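PDB 7JZK: LAIR1 ecotodomain from MGD21 antibody from Homo sapiens, which forms the immunoglobulin-fold LAIR1 insert of a malaria antibody and binds the V2 domain of a Plasmodium RIFIN. Local coordinates for residues S67-I79 and W86-K98. Numbering follows the deposited sequence.
Sequences SVNAGNAGLFRCI and WSEQSDYLELVVK
Gly74 and Leu95 exchange two backbone hydrogen bonds, the one from Leu95 N to Gly74 O being nearly straight (2.8 Å, 176°), and Phe76 and Leu93 form the next hydrogen-bonded pair of this antiparallel hairpin. Beyond it the backbone pairing is only half kept: Ser90 N still donates to Cys78 O (2.9 Å), but Cys78 N donates to the hydroxyl Ser90 OG (3.2 Å), whose own proton goes to Asp91 O. A side chain thus stands in for a backbone carbonyl where the second strand is interrupted. Next to this break the guanidinium of Arg77 is sandwiched: Tyr92 OH sits over one face, 3.2 Å from Arg77 CZ, without a hydrogen bond, and Gln89 CG covers the opposite face. Arg77 CG lies between backbone N and carbonyl carbon (chi1 82°), and the chain then runs extended to NE, carrying the guanidinium in between them. The amide of Gln89 stacks on it at 23°, Arg77 CD makes a CH-pi contact with the Tyr92 ring (3.7 Å to the centroid), and Arg77 NE is salt-bridged to Glu38. Leu75 CD2 lies over the other face of that ring. On the sheet face of Phe76, Leu95 CB meets Phe76 CE1 at 3.9 Å; farther out, Val97 CG1 touches Ala73 CB. At the far end Ile79 CG1 packs against Trp86 CE3 (3.7 Å), and Trp86 meets Phe105 of the RIFIN chain. Strand 34-38 flanks strand 74-82, and Cys78 forms the disulfide with Cys26 that links the two sheets of the immunoglobulin sandwich.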
ATOM      1  N   SER A  67     -10.933  -0.272 -17.719  1.00 56.93           N
ATOM      2  CA  SER A  67     -12.054  -1.192 -17.851  1.00 53.96           C
ATOM      3  C   SER A  67     -12.466  -1.640 -16.460  1.00 56.09           C
ATOM      4  O   SER A  67     -11.739  -2.396 -15.811  1.00 56.94           O
ATOM      5  CB  SER A  67     -11.678  -2.381 -18.738  1.00 55.42           C
ATOM      6  OG  SER A  67     -12.814  -3.174 -19.060  1.00 58.60           O
ATOM      7  N   VAL A  68     -13.617  -1.178 -16.012  1.00 53.40           N
ATOM      8  CA  VAL A  68     -14.081  -1.475 -14.665  1.00 50.07           C
ATOM      9  C   VAL A  68     -14.686  -2.868 -14.621  1.00 50.18           C
ATOM     10  O   VAL A  68     -15.227  -3.373 -15.613  1.00 52.78           O
ATOM     11  CB  VAL A  68     -15.092  -0.424 -14.172  1.00 43.63           C
ATOM     12  CG1 VAL A  68     -14.517   0.972 -14.325  1.00 55.12           C
ATOM     13  CG2 VAL A  68     -16.413  -0.578 -14.907  1.00 41.43           C
ATOM     14  N   ASN A  69     -14.577  -3.504 -13.465  1.00 49.05           N
ATOM     15  CA  ASN A  69     -15.322  -4.721 -13.172  1.00 52.29           C
ATOM     16  C   ASN A  69     -16.108  -4.479 -11.892  1.00 53.63           C
ATOM     17  O   ASN A  69     -16.041  -3.388 -11.302  1.00 43.80           O
ATOM     18  CB  ASN A  69     -14.415  -5.953 -13.059  1.00 41.16           C
ATOM     19  CG  ASN A  69     -13.275  -5.766 -12.085  1.00 50.76           C
ATOM     20  OD1 ASN A  69     -13.483  -5.511 -10.893  1.00 52.81           O
ATOM     21  ND2 ASN A  69     -12.052  -5.912 -12.583  1.00 53.01           N
ATOM     22  N   ALA A  70     -16.863  -5.508 -11.471  1.00 48.07           N
ATOM     23  CA  ALA A  70     -17.739  -5.348 -10.313  1.00 53.53           C
ATOM     24  C   ALA A  70     -16.962  -4.976  -9.053  1.00 54.13           C
ATOM     25  O   ALA A  70     -17.500  -4.278  -8.184  1.00 50.50           O
ATOM     26  CB  ALA A  70     -18.539  -6.633 -10.068  1.00 45.49           C
ATOM     27  N   GLY A  71     -15.696  -5.390  -8.953  1.00 47.04           N
ATOM     28  CA  GLY A  71     -14.901  -5.064  -7.784  1.00 41.56           C
ATOM     29  C   GLY A  71     -14.529  -3.601  -7.680  1.00 47.11           C
ATOM     30  O   GLY A  71     -14.160  -3.142  -6.594  1.00 49.19           O
ATOM     31  N   ASN A  72     -14.569  -2.869  -8.785  1.00 48.12           N
ATOM     32  CA  ASN A  72     -14.267  -1.447  -8.719  1.00 44.26           C
ATOM     33  C   ASN A  72     -15.402  -0.641  -8.108  1.00 49.15           C
ATOM     34  O   ASN A  72     -15.164   0.490  -7.668  1.00 49.92           O
ATOM     35  CB  ASN A  72     -13.975  -0.899 -10.111  1.00 45.77           C
ATOM     36  CG  ASN A  72     -12.712  -1.450 -10.702  1.00 47.50           C
ATOM     37  OD1 ASN A  72     -12.725  -2.015 -11.793  1.00 51.19           O
ATOM     38  ND2 ASN A  72     -11.604  -1.284  -9.993  1.00 43.60           N
ATOM     39  N   ALA A  73     -16.620  -1.195  -8.079  1.00 43.87           N
ATOM     40  CA  ALA A  73     -17.786  -0.491  -7.550  1.00 45.82           C
ATOM     41  C   ALA A  73     -17.588  -0.132  -6.077  1.00 49.59           C
ATOM     42  O   ALA A  73     -16.953  -0.871  -5.314  1.00 48.52           O
ATOM     43  CB  ALA A  73     -19.042  -1.348  -7.718  1.00 35.19           C
ATOM     44  N   GLY A  74     -18.130   1.029  -5.665  1.00 44.32           N
ATOM     45  CA  GLY A  74     -18.021   1.352  -4.259  1.00 41.53           C
ATOM     46  C   GLY A  74     -17.590   2.792  -4.053  1.00 44.47           C
ATOM     47  O   GLY A  74     -17.705   3.631  -4.942  1.00 46.84           O
ATOM     48  N   LEU A  75     -17.056   3.087  -2.877  1.00 47.69           N
ATOM     49  CA  LEU A  75     -16.688   4.441  -2.496  1.00 36.67           C
ATOM     50  C   LEU A  75     -15.226   4.809  -2.775  1.00 40.62           C
ATOM     51  O   LEU A  75     -14.330   3.983  -2.629  1.00 45.68           O
ATOM     52  CB  LEU A  75     -17.011   4.632  -1.014  1.00 37.80           C
ATOM     53  CG  LEU A  75     -18.464   4.926  -0.588  1.00 41.07           C
ATOM     54  CD1 LEU A  75     -19.517   4.093  -1.265  1.00 36.77           C
ATOM     55  CD2 LEU A  75     -18.609   4.859   0.903  1.00 37.76           C
ATOM     56  N   PHE A  76     -15.012   6.071  -3.180  1.00 38.68           N
ATOM     57  CA  PHE A  76     -13.714   6.681  -3.463  1.00 37.89           C
ATOM     58  C   PHE A  76     -13.707   8.096  -2.893  1.00 39.56           C
ATOM     59  O   PHE A  76     -14.745   8.752  -2.839  1.00 42.31           O
ATOM     60  CB  PHE A  76     -13.396   6.770  -4.977  1.00 37.39           C
ATOM     61  CG  PHE A  76     -13.311   5.430  -5.677  1.00 46.77           C
ATOM     62  CD1 PHE A  76     -14.466   4.792  -6.131  1.00 43.86           C
ATOM     63  CD2 PHE A  76     -12.075   4.810  -5.897  1.00 45.20           C
ATOM     64  CE1 PHE A  76     -14.391   3.568  -6.781  1.00 44.89           C
ATOM     65  CE2 PHE A  76     -11.997   3.587  -6.554  1.00 42.84           C
ATOM     66  CZ  PHE A  76     -13.156   2.963  -6.991  1.00 44.37           C
ATOM     67  N   ARG A  77     -12.534   8.582  -2.476  1.00 42.21           N
ATOM     68  CA  ARG A  77     -12.446   9.964  -1.997  1.00 41.94           C
ATOM     69  C   ARG A  77     -11.008  10.450  -2.135  1.00 39.16           C
ATOM     70  O   ARG A  77     -10.083   9.658  -2.294  1.00 40.05           O
ATOM     71  CB  ARG A  77     -12.928  10.098  -0.551  1.00 34.96           C
ATOM     72  CG  ARG A  77     -11.894   9.729   0.486  1.00 34.60           C
ATOM     73  CD  ARG A  77     -12.504   9.808   1.850  1.00 32.02           C
ATOM     74  NE  ARG A  77     -11.614   9.295   2.886  1.00 30.92           N
ATOM     75  CZ  ARG A  77     -11.901   9.344   4.190  1.00 33.42           C
ATOM     76  NH1 ARG A  77     -13.047   9.884   4.601  1.00 35.26           N
ATOM     77  NH2 ARG A  77     -11.043   8.875   5.086  1.00 33.66           N
ATOM     78  N   CYS A  78     -10.825  11.762  -2.079  1.00 35.86           N
ATOM     79  CA  CYS A  78      -9.507  12.338  -2.294  1.00 37.03           C
ATOM     80  C   CYS A  78      -8.956  12.929  -1.011  1.00 37.60           C
ATOM     81  O   CYS A  78      -9.691  13.330  -0.103  1.00 36.72           O
ATOM     82  CB  CYS A  78      -9.509  13.426  -3.378  1.00 40.34           C
ATOM     83  SG  CYS A  78     -10.312  12.969  -4.942  1.00 64.78           S
ATOM     84  N   ILE A  79      -7.634  12.948  -0.942  1.00 42.94           N
ATOM     85  CA  ILE A  79      -6.948  13.670   0.113  1.00 44.57           C
ATOM     86  C   ILE A  79      -5.618  14.108  -0.472  1.00 44.51           C
ATOM     87  O   ILE A  79      -5.047  13.431  -1.325  1.00 44.21           O
ATOM     88  CB  ILE A  79      -6.787  12.805   1.384  1.00 42.98           C
ATOM     89  CG1 ILE A  79      -6.206  13.616   2.542  1.00 38.65           C
ATOM     90  CG2 ILE A  79      -5.932  11.607   1.104  1.00 36.05           C
ATOM     91  CD1 ILE A  79      -6.093  12.817   3.802  1.00 35.22           C
ATOM     92  N   TRP A  86      -1.329  16.508   5.759  1.00 46.91           N
ATOM     93  CA  TRP A  86      -2.427  15.992   4.975  1.00 47.09           C
ATOM     94  C   TRP A  86      -3.604  16.933   5.170  1.00 41.02           C
ATOM     95  O   TRP A  86      -3.838  17.424   6.275  1.00 41.01           O
ATOM     96  CB  TRP A  86      -2.809  14.583   5.443  1.00 41.88           C
ATOM     97  CG  TRP A  86      -1.917  13.511   4.956  1.00 38.95           C
ATOM     98  CD1 TRP A  86      -1.045  12.768   5.702  1.00 38.02           C
ATOM     99  CD2 TRP A  86      -1.838  13.009   3.623  1.00 37.08           C
ATOM    100  NE1 TRP A  86      -0.404  11.854   4.905  1.00 39.80           N
ATOM    101  CE2 TRP A  86      -0.878  11.977   3.623  1.00 37.86           C
ATOM    102  CE3 TRP A  86      -2.478  13.338   2.427  1.00 37.47           C
ATOM    103  CZ2 TRP A  86      -0.538  11.273   2.470  1.00 35.22           C
ATOM    104  CZ3 TRP A  86      -2.139  12.641   1.281  1.00 39.40           C
ATOM    105  CH2 TRP A  86      -1.181  11.620   1.312  1.00 36.82           C
ATOM    106  N   SER A  87      -4.350  17.173   4.106  1.00 39.86           N
ATOM    107  CA  SER A  87      -5.605  17.888   4.216  1.00 36.56           C
ATOM    108  C   SER A  87      -6.690  16.973   4.778  1.00 44.80           C
ATOM    109  O   SER A  87      -6.500  15.762   4.928  1.00 48.96           O
ATOM    110  CB  SER A  87      -6.023  18.384   2.856  1.00 41.83           C
ATOM    111  OG  SER A  87      -6.370  17.270   2.091  1.00 44.35           O
ATOM    112  N   GLU A  88      -7.838  17.553   5.111  1.00 46.01           N
ATOM    113  CA  GLU A  88      -8.990  16.732   5.448  1.00 42.02           C
ATOM    114  C   GLU A  88      -9.515  16.060   4.187  1.00 43.75           C
ATOM    115  O   GLU A  88      -9.319  16.548   3.072  1.00 47.32           O
ATOM    116  CB  GLU A  88     -10.089  17.570   6.089  1.00 41.67           C
ATOM    117  CG  GLU A  88      -9.557  18.730   6.929  1.00 63.85           C
ATOM    118  CD  GLU A  88      -9.598  20.093   6.201  1.00 80.27           C
ATOM    119  OE1 GLU A  88     -10.376  20.978   6.626  1.00 76.84           O
ATOM    120  OE2 GLU A  88      -8.845  20.290   5.218  1.00 61.61           O
ATOM    121  N   GLN A  89     -10.119  14.893   4.360  1.00 38.72           N
ATOM    122  CA  GLN A  89     -10.575  14.130   3.207  1.00 42.95           C
ATOM    123  C   GLN A  89     -11.785  14.805   2.574  1.00 35.46           C
ATOM    124  O   GLN A  89     -12.543  15.516   3.230  1.00 36.73           O
ATOM    125  CB  GLN A  89     -10.925  12.692   3.611  1.00 36.20           C
ATOM    126  CG  GLN A  89      -9.833  11.984   4.379  1.00 31.50           C
ATOM    127  CD  GLN A  89      -9.973  12.231   5.856  1.00 36.92           C
ATOM    128  OE1 GLN A  89     -10.739  13.102   6.271  1.00 41.17           O
ATOM    129  NE2 GLN A  89      -9.268  11.452   6.668  1.00 38.62           N
ATOM    130  N   SER A  90     -11.958  14.570   1.282  1.00 37.35           N
ATOM    131  CA  SER A  90     -13.179  14.930   0.594  1.00 33.95           C
ATOM    132  C   SER A  90     -14.322  13.987   0.975  1.00 36.56           C
ATOM    133  O   SER A  90     -14.141  12.962   1.638  1.00 37.52           O
ATOM    134  CB  SER A  90     -12.978  14.838  -0.909  1.00 36.42           C
ATOM    135  OG  SER A  90     -13.365  13.552  -1.360  1.00 37.99           O
ATOM    136  N   ASP A  91     -15.520  14.350   0.557  1.00 39.50           N
ATOM    137  CA  ASP A  91     -16.658  13.463   0.710  1.00 43.72           C
ATOM    138  C   ASP A  91     -16.484  12.235  -0.181  1.00 44.00           C
ATOM    139  O   ASP A  91     -15.804  12.293  -1.208  1.00 42.19           O
ATOM    140  CB  ASP A  91     -17.951  14.194   0.347  1.00 38.35           C
ATOM    141  CG  ASP A  91     -18.601  14.839   1.558  1.00 50.30           C
ATOM    142  OD1 ASP A  91     -17.878  15.092   2.548  1.00 45.01           O
ATOM    143  OD2 ASP A  91     -19.826  15.109   1.524  1.00 59.36           O
ATOM    144  N   TYR A  92     -17.089  11.113   0.231  1.00 38.75           N
ATOM    145  CA  TYR A  92     -17.063   9.894  -0.568  1.00 40.03           C
ATOM    146  C   TYR A  92     -17.960  10.031  -1.785  1.00 41.99           C
ATOM    147  O   TYR A  92     -19.008  10.669  -1.745  1.00 42.53           O
ATOM    148  CB  TYR A  92     -17.528   8.668   0.241  1.00 39.05           C
ATOM    149  CG  TYR A  92     -16.474   8.092   1.164  1.00 40.48           C
ATOM    150  CD1 TYR A  92     -16.540   8.311   2.526  1.00 36.59           C
ATOM    151  CD2 TYR A  92     -15.400   7.376   0.677  1.00 36.01           C
ATOM    152  CE1 TYR A  92     -15.573   7.820   3.387  1.00 39.13           C
ATOM    153  CE2 TYR A  92     -14.421   6.871   1.534  1.00 35.33           C
ATOM    154  CZ  TYR A  92     -14.515   7.099   2.893  1.00 44.14           C
ATOM    155  OH  TYR A  92     -13.574   6.637   3.785  1.00 41.03           O
ATOM    156  N   LEU A  93     -17.558   9.352  -2.844  1.00 41.61           N
ATOM    157  CA  LEU A  93     -18.241   9.281  -4.123  1.00 36.54           C
ATOM    158  C   LEU A  93     -18.506   7.808  -4.400  1.00 45.91           C
ATOM    159  O   LEU A  93     -17.580   6.993  -4.298  1.00 40.98           O
ATOM    160  CB  LEU A  93     -17.338   9.847  -5.218  1.00 36.60           C
ATOM    161  CG  LEU A  93     -17.869  10.197  -6.600  1.00 47.94           C
ATOM    162  CD1 LEU A  93     -18.637  11.494  -6.526  1.00 47.45           C
ATOM    163  CD2 LEU A  93     -16.724  10.300  -7.595  1.00 47.77           C
ATOM    164  N   GLU A  94     -19.755   7.449  -4.729  1.00 41.26           N
ATOM    165  CA  GLU A  94     -20.104   6.059  -5.012  1.00 40.13           C
ATOM    166  C   GLU A  94     -20.041   5.798  -6.513  1.00 47.90           C
ATOM    167  O   GLU A  94     -20.732   6.453  -7.293  1.00 50.19           O
ATOM    168  CB  GLU A  94     -21.495   5.687  -4.511  1.00 43.38           C
ATOM    169  CG  GLU A  94     -21.804   4.175  -4.613  1.00 41.30           C
ATOM    170  CD  GLU A  94     -23.224   3.843  -4.188  1.00 48.78           C
ATOM    171  OE1 GLU A  94     -23.432   2.842  -3.484  1.00 55.80           O
ATOM    172  OE2 GLU A  94     -24.146   4.604  -4.540  1.00 67.71           O
ATOM    173  N   LEU A  95     -19.245   4.814  -6.907  1.00 49.24           N
ATOM    174  CA  LEU A  95     -19.165   4.362  -8.284  1.00 46.92           C
ATOM    175  C   LEU A  95     -20.091   3.169  -8.440  1.00 49.38           C
ATOM    176  O   LEU A  95     -19.978   2.188  -7.697  1.00 53.98           O
ATOM    177  CB  LEU A  95     -17.734   3.977  -8.660  1.00 44.50           C
ATOM    178  CG  LEU A  95     -17.621   3.149  -9.942  1.00 47.23           C
ATOM    179  CD1 LEU A  95     -17.957   4.017 -11.139  1.00 49.94           C
ATOM    180  CD2 LEU A  95     -16.244   2.543 -10.092  1.00 45.24           C
ATOM    181  N   VAL A  96     -21.008   3.264  -9.393  1.00 50.80           N
ATOM    182  CA  VAL A  96     -21.941   2.198  -9.700  1.00 45.35           C
ATOM    183  C   VAL A  96     -21.542   1.642 -11.052  1.00 49.86           C
ATOM    184  O   VAL A  96     -21.324   2.409 -11.997  1.00 49.93           O
ATOM    185  CB  VAL A  96     -23.391   2.708  -9.701  1.00 47.73           C
ATOM    186  CG1 VAL A  96     -24.358   1.569 -10.046  1.00 52.71           C
ATOM    187  CG2 VAL A  96     -23.720   3.296  -8.342  1.00 46.22           C
ATOM    188  N   VAL A  97     -21.355   0.322 -11.120  1.00 53.25           N
ATOM    189  CA  VAL A  97     -21.053  -0.392 -12.360  1.00 51.79           C
ATOM    190  C   VAL A  97     -22.265  -1.243 -12.721  1.00 58.54           C
ATOM    191  O   VAL A  97     -22.829  -1.935 -11.863  1.00 61.88           O
ATOM    192  CB  VAL A  97     -19.782  -1.253 -12.235  1.00 53.28           C
ATOM    193  CG1 VAL A  97     -19.863  -2.121 -11.015  1.00 69.06           C
ATOM    194  CG2 VAL A  97     -19.595  -2.141 -13.466  1.00 48.37           C
ATOM    195  N   LYS A  98     -22.672  -1.185 -13.983  1.00 60.08           N
ATOM    196  CA  LYS A  98     -23.859  -1.907 -14.421  1.00 60.98           C
ATOM    197  C   LYS A  98     -23.493  -2.891 -15.518  1.00 53.85           C
ATOM    198  O   LYS A  98     -23.845  -4.058 -15.424  1.00 62.98           O
ATOM    199  CB  LYS A  98     -24.933  -0.931 -14.917  1.00 65.86           C
ATOM    200  CG  LYS A  98     -26.380  -1.365 -14.637  1.00 92.65           C
ATOM    201  CD  LYS A  98     -26.712  -2.789 -15.127  1.00 79.59           C
ATOM    202  CE  LYS A  98     -28.183  -3.132 -14.894  1.00 77.65           C
ATOM    203  NZ  LYS A  98     -28.407  -4.594 -14.654  1.00 84.50           N
TER
HETATM  204  O   HOH W   1     -14.581  11.783   3.990  1.00 41.81           O